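Local structure of SaTIE-TED (Staphylococcus aureus, 6FX6) at residues Gln6-Lys11 against Lys52-Gly57; Val21-Asp26 against Lys111-Tyr116. The protein is of unknown function, but as the thioester domain of an LPXTG-anchored surface protein probably serves covalent attachment to target molecules. One frame throughout, in Å; residues are numbered along the deposited sequence.

Interaction 1: Gln6-Lys11 against Lys52-Gly57; sequences QKLDVK and KEAAIG
In the antiparallel sheet of the thioester domain, strand 5-13, flanked by strands 30-40 and 59-64, meets the end of the loop between strands 43-47 and 59-64. Segment 52-57 has no regular structure, and its touching part, Ala54 to Gly57, crosses Lys7 to Val10 at 111°. The compact part of the contact gathers around Ile56, whose CB bond does not aim at the strand but whose outer carbons turn back to it. CD1 of Ile56 ends 3.7 Å from CB of Val10 and 3.9 Å from CD2 of Leu8, so the ethyl branch is shared by the two residues on this side of the strand. Val10 meets Ile56 at about a right angle, with CG1 of Val10 3.6 Å from CG2 of Ile56; Leu8 crosses it obliquely. With CG anti to the backbone N (chi1 179°), Leu8 extends CD2 to 3.9 Å from CB of Ala54. Phe38 of strand 30-40 touches both Ala54 and Ile56. The solvent side is looser: exposed Lys7 lays its aliphatic CG beside the carbonyl oxygen of exposed Gly57. Backbone pairing continues from Ala58 and His60 to Leu8 and Gln6, as strand 59-64 joins the sheet. Gly57, at a positive phi of 82°, gives its N-H to Leu8 O, with 2.9 Å between Gly57 N and that oxygen, which accepts in its carbonyl plane.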
# COMPACT_ATOMS: atom_id res chain seq x y z
N GLN A 6 -2.66 13.66 -17.49
CA GLN A 6 -1.44 13.90 -16.72
C GLN A 6 -0.18 13.54 -17.51
O GLN A 6 -0.14 12.53 -18.21
CB GLN A 6 -1.45 13.10 -15.41
CG GLN A 6 -2.62 13.39 -14.47
CD GLN A 6 -2.63 14.80 -13.91
OE1 GLN A 6 -1.61 15.49 -13.88
NE2 GLN A 6 -3.80 15.25 -13.47
N LYS A 7 0.85 14.38 -17.37
CA LYS A 7 2.14 14.17 -18.01
C LYS A 7 2.96 13.19 -17.18
O LYS A 7 2.99 13.29 -15.95
CB LYS A 7 2.88 15.51 -18.13
CG LYS A 7 3.97 15.54 -19.19
CD LYS A 7 4.50 16.95 -19.40
CE LYS A 7 3.57 17.80 -20.26
NZ LYS A 7 3.96 19.23 -20.27
N LEU A 8 3.61 12.23 -17.84
CA LEU A 8 4.52 11.30 -17.16
C LEU A 8 5.88 11.96 -16.99
O LEU A 8 6.54 12.29 -17.99
CB LEU A 8 4.66 9.99 -17.94
CG LEU A 8 5.58 8.91 -17.38
CD1 LEU A 8 5.15 8.50 -15.98
CD2 LEU A 8 5.61 7.70 -18.30
N ASP A 9 6.29 12.15 -15.74
CA ASP A 9 7.61 12.66 -15.40
C ASP A 9 8.49 11.52 -14.92
O ASP A 9 8.00 10.43 -14.60
CB ASP A 9 7.52 13.74 -14.31
CG ASP A 9 6.67 14.94 -14.73
OD1 ASP A 9 6.69 15.32 -15.92
OD2 ASP A 9 6.00 15.52 -13.85
N VAL A 10 9.79 11.78 -14.86
CA VAL A 10 10.78 10.76 -14.51
C VAL A 10 11.96 11.39 -13.79
O VAL A 10 12.26 12.56 -13.98
CB VAL A 10 11.28 10.02 -15.78
CG1 VAL A 10 12.08 10.95 -16.69
CG2 VAL A 10 12.11 8.79 -15.41
N LYS A 11 12.60 10.59 -12.94
CA LYS A 11 13.95 10.86 -12.46
C LYS A 11 14.78 9.62 -12.77
O LYS A 11 14.40 8.51 -12.40
CB LYS A 11 13.96 11.21 -10.97
CG LYS A 11 13.32 12.57 -10.70
CD LYS A 11 13.78 13.21 -9.40
CE LYS A 11 12.92 12.80 -8.22
NZ LYS A 11 13.23 13.59 -7.00
N LYS A 52 7.41 -3.41 -21.91
CA LYS A 52 7.23 -2.20 -22.72
C LYS A 52 7.98 -0.99 -22.19
O LYS A 52 8.20 -0.86 -20.98
CB LYS A 52 5.75 -1.84 -22.81
CG LYS A 52 4.94 -2.84 -23.61
CD LYS A 52 3.50 -2.38 -23.75
CE LYS A 52 2.75 -3.21 -24.77
NZ LYS A 52 1.44 -2.60 -25.08
N GLU A 53 8.36 -0.11 -23.11
CA GLU A 53 8.96 1.19 -22.77
C GLU A 53 7.87 2.22 -22.48
O GLU A 53 6.85 2.28 -23.17
CB GLU A 53 9.88 1.68 -23.90
CG GLU A 53 9.22 2.39 -25.09
CD GLU A 53 8.18 1.55 -25.84
OE1 GLU A 53 8.30 0.30 -25.87
OE2 GLU A 53 7.23 2.14 -26.39
N ALA A 54 8.09 3.04 -21.45
CA ALA A 54 7.17 4.13 -21.10
C ALA A 54 7.38 5.35 -22.01
O ALA A 54 8.49 5.57 -22.51
CB ALA A 54 7.35 4.52 -19.64
N ALA A 55 6.31 6.12 -22.22
CA ALA A 55 6.35 7.35 -23.03
C ALA A 55 6.60 8.58 -22.14
O ALA A 55 5.68 9.33 -21.82
CB ALA A 55 5.05 7.52 -23.81
N ILE A 56 7.86 8.76 -21.75
CA ILE A 56 8.27 9.87 -20.89
C ILE A 56 7.94 11.21 -21.54
O ILE A 56 8.18 11.39 -22.73
CB ILE A 56 9.80 9.83 -20.58
CG1 ILE A 56 10.20 8.56 -19.81
CG2 ILE A 56 10.25 11.09 -19.83
CD1 ILE A 56 9.43 8.33 -18.53
N GLY A 57 7.38 12.12 -20.75
CA GLY A 57 7.05 13.47 -21.21
C GLY A 57 5.73 13.60 -21.95
O GLY A 57 5.34 14.71 -22.31

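Interaction 2: Val21-Asp26 against Lys111-Tyr116; sequences VYSAKD and KYHTIY
Two backbone N-H groups converge on the carbonyl oxygen of Val21: His113 N lies 2.9 Å from Val21 O, nearly along the C=O axis, and Thr114 N lies 3.3 Å from the same Val21 O, on a lone pair. This double acceptance marks a classic beta bulge, with two residues, His113 and Thr114, set opposite the single Val21. On one flank Val21 N donates to Thr114 O from above the carbonyl plane. On the other, Ser23 and Lys111 form a hydrogen-bonded antiparallel pair through two nearly straight bonds, with Lys111 N 2.9 Å from Ser23 O. With CG anti to its carbonyl carbon (chi1 -51°), the His113 imidazole turns back over the strand and brings NE2 to 2.9 Å from Ser23 OG, which approaches at the ring edge; Asn29 N is a further partner of this hydroxyl. Beyond these bonds, the side chains of Val21 and Thr114 lie side by side, their CB atoms 4.0 Å apart. On the other face of the sheet, CB of Tyr22 packs on CD1 of Tyr112 at 3.6 Å. Tyr22 then runs to Pro50 O and Arg27 through its hydroxyl and meets the ring of Trp105, whereas Tyr112 reaches Met102 O. Strand 20-24 also pairs with strand 30-40, through Tyr22 and Phe30, while Tyr112 and Ile115 of strand 111-115 pack against helices 94-107 and 121-134.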
# COMPACT_ATOMS: atom_id res chain seq x y z
N VAL A 21 19.36 -8.40 -15.74
CA VAL A 21 19.09 -9.00 -17.03
C VAL A 21 17.82 -9.82 -16.82
O VAL A 21 17.83 -10.77 -16.03
CB VAL A 21 20.25 -9.89 -17.52
CG1 VAL A 21 19.89 -10.57 -18.84
CG2 VAL A 21 21.52 -9.07 -17.66
N TYR A 22 16.74 -9.45 -17.51
CA TYR A 22 15.44 -10.07 -17.28
C TYR A 22 14.67 -10.36 -18.56
O TYR A 22 14.96 -9.81 -19.62
CB TYR A 22 14.59 -9.20 -16.35
CG TYR A 22 13.87 -8.05 -17.02
CD1 TYR A 22 14.56 -6.89 -17.38
CD2 TYR A 22 12.50 -8.10 -17.26
CE1 TYR A 22 13.91 -5.83 -17.99
CE2 TYR A 22 11.83 -7.04 -17.85
CZ TYR A 22 12.54 -5.90 -18.22
OH TYR A 22 11.87 -4.84 -18.81
N SER A 23 13.67 -11.23 -18.42
CA SER A 23 12.73 -11.57 -19.48
C SER A 23 11.30 -11.37 -18.98
O SER A 23 11.00 -11.61 -17.81
CB SER A 23 12.94 -13.01 -19.94
OG SER A 23 14.21 -13.16 -20.53
N ALA A 24 10.43 -10.91 -19.88
CA ALA A 24 9.02 -10.68 -19.58
C ALA A 24 8.26 -10.59 -20.89
O ALA A 24 8.46 -9.66 -21.66
CB ALA A 24 8.87 -9.39 -18.79
N LYS A 25 7.40 -11.59 -21.15
CA LYS A 25 6.67 -11.71 -22.43
C LYS A 25 7.66 -11.81 -23.61
O LYS A 25 8.64 -12.54 -23.51
CB LYS A 25 5.65 -10.57 -22.60
CG LYS A 25 4.56 -10.50 -21.54
CD LYS A 25 3.30 -9.89 -22.14
CE LYS A 25 2.33 -9.39 -21.09
NZ LYS A 25 1.16 -8.76 -21.76
N ASP A 26 7.40 -11.10 -24.72
CA ASP A 26 8.33 -11.04 -25.87
C ASP A 26 9.72 -10.49 -25.54
O ASP A 26 10.71 -10.92 -26.13
CB ASP A 26 7.70 -10.24 -27.03
CG ASP A 26 7.35 -8.80 -26.65
OD1 ASP A 26 6.75 -8.60 -25.57
OD2 ASP A 26 7.66 -7.88 -27.44
N LYS A 111 10.85 -12.36 -15.03
CA LYS A 111 11.77 -13.37 -14.50
C LYS A 111 13.20 -12.82 -14.59
O LYS A 111 13.61 -12.34 -15.65
CB LYS A 111 11.66 -14.66 -15.32
CG LYS A 111 10.25 -15.26 -15.35
CD LYS A 111 10.21 -16.54 -16.16
CE LYS A 111 8.89 -17.28 -16.00
NZ LYS A 111 8.89 -18.60 -16.68
N TYR A 112 13.93 -12.89 -13.48
CA TYR A 112 15.27 -12.29 -13.39
C TYR A 112 16.35 -13.36 -13.50
O TYR A 112 16.39 -14.29 -12.69
CB TYR A 112 15.43 -11.53 -12.07
CG TYR A 112 14.34 -10.51 -11.90
CD1 TYR A 112 14.22 -9.45 -12.80
CD2 TYR A 112 13.41 -10.61 -10.87
CE1 TYR A 112 13.21 -8.51 -12.68
CE2 TYR A 112 12.39 -9.67 -10.74
CZ TYR A 112 12.30 -8.63 -11.65
OH TYR A 112 11.31 -7.71 -11.53
N HIS A 113 17.21 -13.21 -14.50
CA HIS A 113 18.33 -14.12 -14.74
C HIS A 113 19.57 -13.65 -13.97
O HIS A 113 20.31 -14.48 -13.42
CB HIS A 113 18.63 -14.23 -16.24
CG HIS A 113 17.42 -14.52 -17.07
ND1 HIS A 113 16.91 -15.80 -17.21
CD2 HIS A 113 16.61 -13.71 -17.78
CE1 HIS A 113 15.84 -15.76 -17.98
NE2 HIS A 113 15.63 -14.50 -18.34
N THR A 114 19.80 -12.34 -13.94
CA THR A 114 20.91 -11.72 -13.21
C THR A 114 20.38 -10.53 -12.42
O THR A 114 19.55 -9.77 -12.93
CB THR A 114 22.01 -11.22 -14.17
OG1 THR A 114 22.47 -12.31 -14.98
CG2 THR A 114 23.21 -10.63 -13.42
N ILE A 115 20.86 -10.38 -11.19
CA ILE A 115 20.52 -9.23 -10.35
C ILE A 115 21.80 -8.65 -9.73
O ILE A 115 22.58 -9.38 -9.13
CB ILE A 115 19.52 -9.59 -9.23
CG1 ILE A 115 18.21 -10.13 -9.83
CG2 ILE A 115 19.24 -8.37 -8.35
CD1 ILE A 115 17.24 -10.70 -8.81
N TYR A 116 21.99 -7.34 -9.90
CA TYR A 116 23.12 -6.64 -9.29
C TYR A 116 23.12 -6.87 -7.78
O TYR A 116 22.11 -6.63 -7.12
CB TYR A 116 23.01 -5.14 -9.60
CG TYR A 116 24.06 -4.26 -8.97
CD1 TYR A 116 25.42 -4.52 -9.14
CD2 TYR A 116 23.70 -3.14 -8.22
CE1 TYR A 116 26.39 -3.70 -8.56
CE2 TYR A 116 24.65 -2.31 -7.64
CZ TYR A 116 25.99 -2.60 -7.81
OH TYR A 116 26.92 -1.76 -7.23

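How the interactions relate
Both interactions belong to the same antiparallel sheet, where strands 5-13 and 20-24 follow each other in the chain and each pairs with strand 30-40. Their centres are 22 Å apart and their nearest atoms about 6 Å, without touching. The segments alternate along the chain. The loop holding Lys52-Gly57 begins close to interaction 2: Asn51, just before Lys52, bonds through ND2 to Asp26 OD1 and is touched by the side chain of Lys25, and Pro50 meets Ala24. The side chains of Val10 and Tyr22 each lie about 11 Å from a bound zinc ion; an acetate, probably from the crystallisation liquor, is about 5 Å from the side chain of Tyr22.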